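PDB 3H04: uncharacterized protein from Staphylococcus aureus subsp. aureus, which is of unknown function but belongs to the alpha/beta-hydrolase clan and probably acts as a serine hydrolase, possibly an esterase. Local coordinates for residues A144-S149 / I175-R180; G102-A107 / Y221-E226. All coordinates share one frame; numbering follows the deposited sequence.

Contact 1. Residues A144-S149 / I175-R180; sequences AKIAQS and IYVYAR
In the helical region that follows strand 121-125 of this alpha/beta-hydrolase fold, Ala147 of helix 141-147 lies against Val177 and Tyr178 of helix 173-182. The two helices come very close here. The CA atoms of Ala147 and Tyr178 are 4.4 Å apart, a spacing made possible by the small methyl of Ala147. That methyl rests mainly on backbone atoms. Ala147 CB sits 3.7 Å from Val177 O and 3.8 Å from Tyr178 CA.

Larger side chains add to the contact. Val177 CG1 is anti to the backbone N (chi1 164°), which carries this methyl across to Ile146. There it meets the branch methyl, with Ile146 CG2 and Val177 CG1 3.6 Å apart. Tyr178 brings the edge of its ring, with CD1 3.9 Å from Ala147 O, which lies in the ring plane. Its hydroxyl bonds to Lys184.

Both helices belong to the insertion between strands 121-125 and 212-217, a common place for the cap of such hydrolases. Tyr143, one turn before Ala147, also touches Val177. Ser149 OG turns back and donates to Lys145 O at 2.7 Å. On helix 173-182, Arg180 lays its CG over one face of the Tyr176 ring, near the rim. Its NH1 then donates to Tyr176 OH at 2.9 Å, with the acceptor in the guanidinium plane and an N-H...O angle of 153°.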
loop_
_atom_site.group_PDB
_atom_site.type_symbol
_atom_site.label_atom_id
_atom_site.label_comp_id
_atom_site.label_asym_id
_atom_site.label_seq_id
_atom_site.Cartn_x
_atom_site.Cartn_y
_atom_site.Cartn_z
ATOM N N ALA A 144 11.196 -4.020 18.646
ATOM C CA ALA A 144 12.509 -4.445 19.154
ATOM C C ALA A 144 12.528 -5.711 20.044
ATOM O O ALA A 144 13.394 -6.597 19.865
ATOM C CB ALA A 144 13.166 -3.248 19.884
ATOM N N LYS A 145 11.578 -5.847 20.974
ATOM C CA LYS A 145 11.595 -7.000 21.912
ATOM C C LYS A 145 11.424 -8.325 21.163
ATOM O O LYS A 145 12.199 -9.257 21.355
ATOM C CB LYS A 145 10.495 -6.912 22.968
ATOM C CG LYS A 145 10.628 -5.772 23.984
ATOM C CD LYS A 145 9.978 -6.162 25.321
ATOM C CE LYS A 145 9.918 -4.982 26.287
ATOM N NZ LYS A 145 9.821 -5.382 27.744
ATOM N N ILE A 146 10.400 -8.391 20.309
ATOM C CA ILE A 146 10.155 -9.590 19.537
ATOM C C ILE A 146 11.323 -9.841 18.612
ATOM O O ILE A 146 11.778 -11.005 18.480
ATOM C CB ILE A 146 8.792 -9.542 18.769
ATOM C CG1 ILE A 146 7.634 -9.590 19.782
ATOM C CG2 ILE A 146 8.656 -10.744 17.814
ATOM C CD1 ILE A 146 6.288 -10.025 19.149
ATOM N N ALA A 147 11.846 -8.775 18.003
ATOM C CA ALA A 147 13.002 -8.918 17.105
ATOM C C ALA A 147 14.198 -9.550 17.814
ATOM O O ALA A 147 14.854 -10.420 17.272
ATOM C CB ALA A 147 13.392 -7.568 16.453
ATOM N N GLN A 148 14.434 -9.152 19.044
ATOM C CA GLN A 148 15.489 -9.705 19.873
ATOM C C GLN A 148 15.248 -11.147 20.357
ATOM O O GLN A 148 16.175 -11.761 20.900
ATOM C CB GLN A 148 15.681 -8.796 21.096
ATOM C CG GLN A 148 16.347 -7.514 20.721
ATOM C CD GLN A 148 16.332 -6.483 21.843
ATOM O OE1 GLN A 148 16.141 -6.834 23.008
ATOM N NE2 GLN A 148 16.545 -5.211 21.487
ATOM N N SER A 149 14.036 -11.678 20.187
ATOM C CA SER A 149 13.703 -13.014 20.731
ATOM C C SER A 149 13.798 -14.065 19.641
ATOM O O SER A 149 13.665 -15.269 19.927
ATOM C CB SER A 149 12.309 -13.071 21.346
ATOM O OG SER A 149 11.887 -11.833 21.941
ATOM N N ILE A 175 9.578 -11.709 9.667
ATOM C CA ILE A 175 10.679 -11.117 8.876
ATOM C C ILE A 175 10.612 -9.582 8.954
ATOM O O ILE A 175 11.640 -8.899 9.100
ATOM C CB ILE A 175 10.614 -11.528 7.400
ATOM C CG1 ILE A 175 10.741 -13.043 7.207
ATOM C CG2 ILE A 175 11.759 -10.845 6.580
ATOM C CD1 ILE A 175 10.272 -13.391 5.742
ATOM N N TYR A 176 9.400 -9.051 8.910
ATOM C CA TYR A 176 9.170 -7.591 8.993
ATOM C C TYR A 176 9.392 -7.064 10.437
ATOM O O TYR A 176 9.997 -6.002 10.632
ATOM C CB TYR A 176 7.768 -7.253 8.517
ATOM C CG TYR A 176 7.391 -5.796 8.744
ATOM C CD1 TYR A 176 7.949 -4.782 7.928
ATOM C CD2 TYR A 176 6.596 -5.423 9.789
ATOM C CE1 TYR A 176 7.704 -3.457 8.145
ATOM C CE2 TYR A 176 6.259 -4.064 9.990
ATOM C CZ TYR A 176 6.821 -3.083 9.148
ATOM O OH TYR A 176 6.615 -1.704 9.276
ATOM N N VAL A 177 8.894 -7.793 11.428
ATOM C CA VAL A 177 9.109 -7.424 12.825
ATOM C C VAL A 177 10.610 -7.354 13.103
ATOM O O VAL A 177 11.125 -6.403 13.741
ATOM C CB VAL A 177 8.424 -8.476 13.766
ATOM C CG1 VAL A 177 8.952 -8.348 15.174
ATOM C CG2 VAL A 177 6.836 -8.297 13.808
ATOM N N TYR A 178 11.317 -8.352 12.599
ATOM C CA TYR A 178 12.757 -8.417 12.770
ATOM C C TYR A 178 13.414 -7.217 12.076
ATOM O O TYR A 178 14.270 -6.548 12.653
ATOM C CB TYR A 178 13.287 -9.717 12.169
ATOM C CG TYR A 178 14.785 -9.835 12.251
ATOM C CD1 TYR A 178 15.401 -10.164 13.436
ATOM C CD2 TYR A 178 15.574 -9.634 11.129
ATOM C CE1 TYR A 178 16.817 -10.309 13.504
ATOM C CE2 TYR A 178 16.952 -9.746 11.195
ATOM C CZ TYR A 178 17.560 -10.073 12.371
ATOM O OH TYR A 178 18.919 -10.164 12.397
ATOM N N ALA A 179 13.030 -6.984 10.831
ATOM C CA ALA A 179 13.608 -5.882 10.065
ATOM C C ALA A 179 13.434 -4.507 10.755
ATOM O O ALA A 179 14.432 -3.733 10.929
ATOM C CB ALA A 179 12.991 -5.859 8.642
ATOM N N ARG A 180 12.191 -4.173 11.125
ATOM C CA ARG A 180 11.939 -2.911 11.879
ATOM C C ARG A 180 12.598 -2.889 13.250
ATOM O O ARG A 180 13.131 -1.852 13.688
ATOM C CB ARG A 180 10.449 -2.659 12.039
ATOM C CG ARG A 180 9.670 -2.467 10.762
ATOM C CD ARG A 180 10.217 -1.368 9.832
ATOM N NE ARG A 180 10.359 -0.056 10.479
ATOM C CZ ARG A 180 9.350 0.767 10.766
ATOM N NH1 ARG A 180 8.077 0.457 10.495
ATOM N NH2 ARG A 180 9.601 1.917 11.361
#

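Contact 2. Residues G102-A107 / Y221-E226; sequences GRSSGA and YDVPVE
Ser104 and Asp222 face each other across a single water, at the turn that looks like the nucleophile elbow of an alpha/beta hydrolase. Gly102, Ser104 and Gly106 fit its GxSxG pattern. The elbow joins strand 98-103 to helix 105-116, and Ser104 has the strained backbone expected there, with phi at 61°. Ser104 stands at the N-cap position, but its hydroxyl makes no capping bond. Instead OG is anti to the backbone N (chi1 -160°) and reaches toward the loop 221-226.

Asp222 also holds its carboxylate anti to the backbone N, and its CA-CB bond is directed at the elbow. OD2 is its near oxygen, 4.1 Å from Ser104 OG, too far for a direct bond. The other oxygen, OD1, accepts from Tyr143 and Tyr176. Both hydroxyls hold OD1, while OD2 meets the water. One methyl of Val223, CG2, lies 4.4 Å from Ser104 OG. The backbones stay well apart, with 7.6 Å between the CA atoms of Ser104 and Val223.

Ser104 OG is also hydrogen-bonded to His248 NE2. With Asp220 these residues have the geometry of a Ser-His-Asp catalytic triad, so Ser104 is probably the nucleophile. The backbone N atoms of Asp222 and Val223 both hydrogen-bond to Asp220 OD1, which would help to position it. The water lies next to the likely catalytic hydroxyl. It sits 2.9 Å from Ser104 OG and donates to Asp222 OD2 over a short 2.5 Å, making an angle of about 100° between the two oxygens.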
loop_
_atom_site.group_PDB
_atom_site.type_symbol
_atom_site.label_atom_id
_atom_site.label_comp_id
_atom_site.label_asym_id
_atom_site.label_seq_id
_atom_site.Cartn_x
_atom_site.Cartn_y
_atom_site.Cartn_z
ATOM N N GLY A 102 -4.132 2.299 -1.158
ATOM C CA GLY A 102 -3.195 1.450 -0.428
ATOM C C GLY A 102 -3.325 1.573 1.077
ATOM O O GLY A 102 -3.848 2.577 1.624
ATOM N N ARG A 103 -2.867 0.535 1.761
ATOM C CA ARG A 103 -2.757 0.519 3.203
ATOM C C ARG A 103 -1.322 0.264 3.515
ATOM O O ARG A 103 -0.709 -0.673 2.984
ATOM C CB ARG A 103 -3.672 -0.532 3.846
ATOM C CG ARG A 103 -5.134 -0.304 3.428
ATOM C CD ARG A 103 -6.160 -1.039 4.198
ATOM N NE ARG A 103 -5.989 -2.502 4.132
ATOM C CZ ARG A 103 -6.646 -3.390 4.892
ATOM N NH1 ARG A 103 -7.518 -3.001 5.803
ATOM N NH2 ARG A 103 -6.434 -4.687 4.724
ATOM N N SER A 104 -0.798 1.086 4.418
ATOM C CA SER A 104 0.547 0.958 4.928
ATOM C C SER A 104 1.524 1.112 3.728
ATOM O O SER A 104 1.451 2.088 2.987
ATOM C CB SER A 104 0.685 -0.350 5.743
ATOM O OG SER A 104 1.809 -0.255 6.586
ATOM N N SER A 105 2.436 0.164 3.521
ATOM C CA SER A 105 3.338 0.205 2.395
ATOM C C SER A 105 2.627 0.163 1.039
ATOM O O SER A 105 3.168 0.638 0.057
ATOM C CB SER A 105 4.320 -0.973 2.494
ATOM O OG SER A 105 3.606 -2.222 2.686
ATOM N N GLY A 106 1.424 -0.391 0.964
ATOM C CA GLY A 106 0.634 -0.280 -0.247
ATOM C C GLY A 106 0.251 1.136 -0.614
ATOM O O GLY A 106 0.079 1.453 -1.814
ATOM N N ALA A 107 0.077 1.992 0.408
ATOM C CA ALA A 107 -0.233 3.404 0.171
ATOM C C ALA A 107 0.989 4.118 -0.377
ATOM O O ALA A 107 0.869 4.972 -1.267
ATOM C CB ALA A 107 -0.779 4.110 1.464
ATOM N N TYR A 221 2.413 3.471 15.843
ATOM C CA TYR A 221 3.746 3.006 16.266
ATOM C C TYR A 221 4.603 2.441 15.103
ATOM O O TYR A 221 5.798 2.214 15.280
ATOM C CB TYR A 221 3.587 1.883 17.326
ATOM C CG TYR A 221 2.646 0.764 16.863
ATOM C CD1 TYR A 221 3.080 -0.217 15.961
ATOM C CD2 TYR A 221 1.324 0.721 17.281
ATOM C CE1 TYR A 221 2.245 -1.171 15.519
ATOM C CE2 TYR A 221 0.462 -0.249 16.830
ATOM C CZ TYR A 221 0.933 -1.203 15.954
ATOM O OH TYR A 221 0.087 -2.169 15.481
ATOM N N ASP A 222 4.003 2.237 13.931
ATOM C CA ASP A 222 4.665 1.594 12.786
ATOM C C ASP A 222 5.109 2.620 11.707
ATOM O O ASP A 222 6.277 2.630 11.261
ATOM C CB ASP A 222 3.700 0.564 12.182
ATOM C CG ASP A 222 4.323 -0.208 10.983
ATOM O OD1 ASP A 222 4.824 -1.328 11.153
ATOM O OD2 ASP A 222 4.295 0.315 9.857
ATOM N N VAL A 223 4.180 3.513 11.338
ATOM C CA VAL A 223 4.410 4.599 10.410
ATOM C C VAL A 223 4.024 5.879 11.164
ATOM O O VAL A 223 2.879 6.078 11.464
ATOM C CB VAL A 223 3.500 4.551 9.168
ATOM C CG1 VAL A 223 3.748 5.787 8.288
ATOM C CG2 VAL A 223 3.728 3.297 8.391
ATOM N N PRO A 224 4.976 6.703 11.499
ATOM C CA PRO A 224 4.599 7.895 12.245
ATOM C C PRO A 224 3.546 8.777 11.507
ATOM O O PRO A 224 3.614 8.935 10.295
ATOM C CB PRO A 224 5.911 8.672 12.333
ATOM C CG PRO A 224 6.939 7.746 12.092
ATOM C CD PRO A 224 6.415 6.671 11.189
ATOM N N VAL A 225 2.604 9.362 12.251
ATOM C CA VAL A 225 1.601 10.255 11.649
ATOM C C VAL A 225 2.241 11.461 10.931
ATOM O O VAL A 225 1.679 12.013 9.999
ATOM C CB VAL A 225 0.555 10.731 12.729
ATOM C CG1 VAL A 225 1.208 11.681 13.740
ATOM C CG2 VAL A 225 -0.645 11.363 12.021
ATOM N N GLU A 226 3.434 11.859 11.352
ATOM C CA GLU A 226 4.189 12.851 10.570
ATOM C C GLU A 226 4.378 12.548 9.082
ATOM O O GLU A 226 4.552 13.492 8.277
ATOM C CB GLU A 226 5.544 13.207 11.233
ATOM C CG GLU A 226 5.382 13.909 12.563
ATOM C CD GLU A 226 5.315 12.948 13.802
ATOM O OE1 GLU A 226 5.017 11.733 13.689
ATOM O OE2 GLU A 226 5.568 13.436 14.917
HETATM O O HOH W 1 4.569 -0.481 7.520
#

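In the fold
Along the chain the order is 102-107, 144-149, 175-180, 221-226, so contact 1 falls between the two segments of contact 2. The two contacts are about 18 Å apart between centres. Contact 2 has its centre about 8 Å from that of the chain, at the end of strand 98-103 of the mixed sheet. Contact 1 joins two helices farther out, its centre about 21 Å from that of the chain. Helix 173-182 bridges them. Tyr176 OH lies 2.6 Å from Asp222 OD1, and Arg180 NH1 lies 2.9 Å from Asp222 O, both probable hydrogen bonds. The inserted helices are thus tied directly to the loop beside the putative active site, consistent with a cap over it.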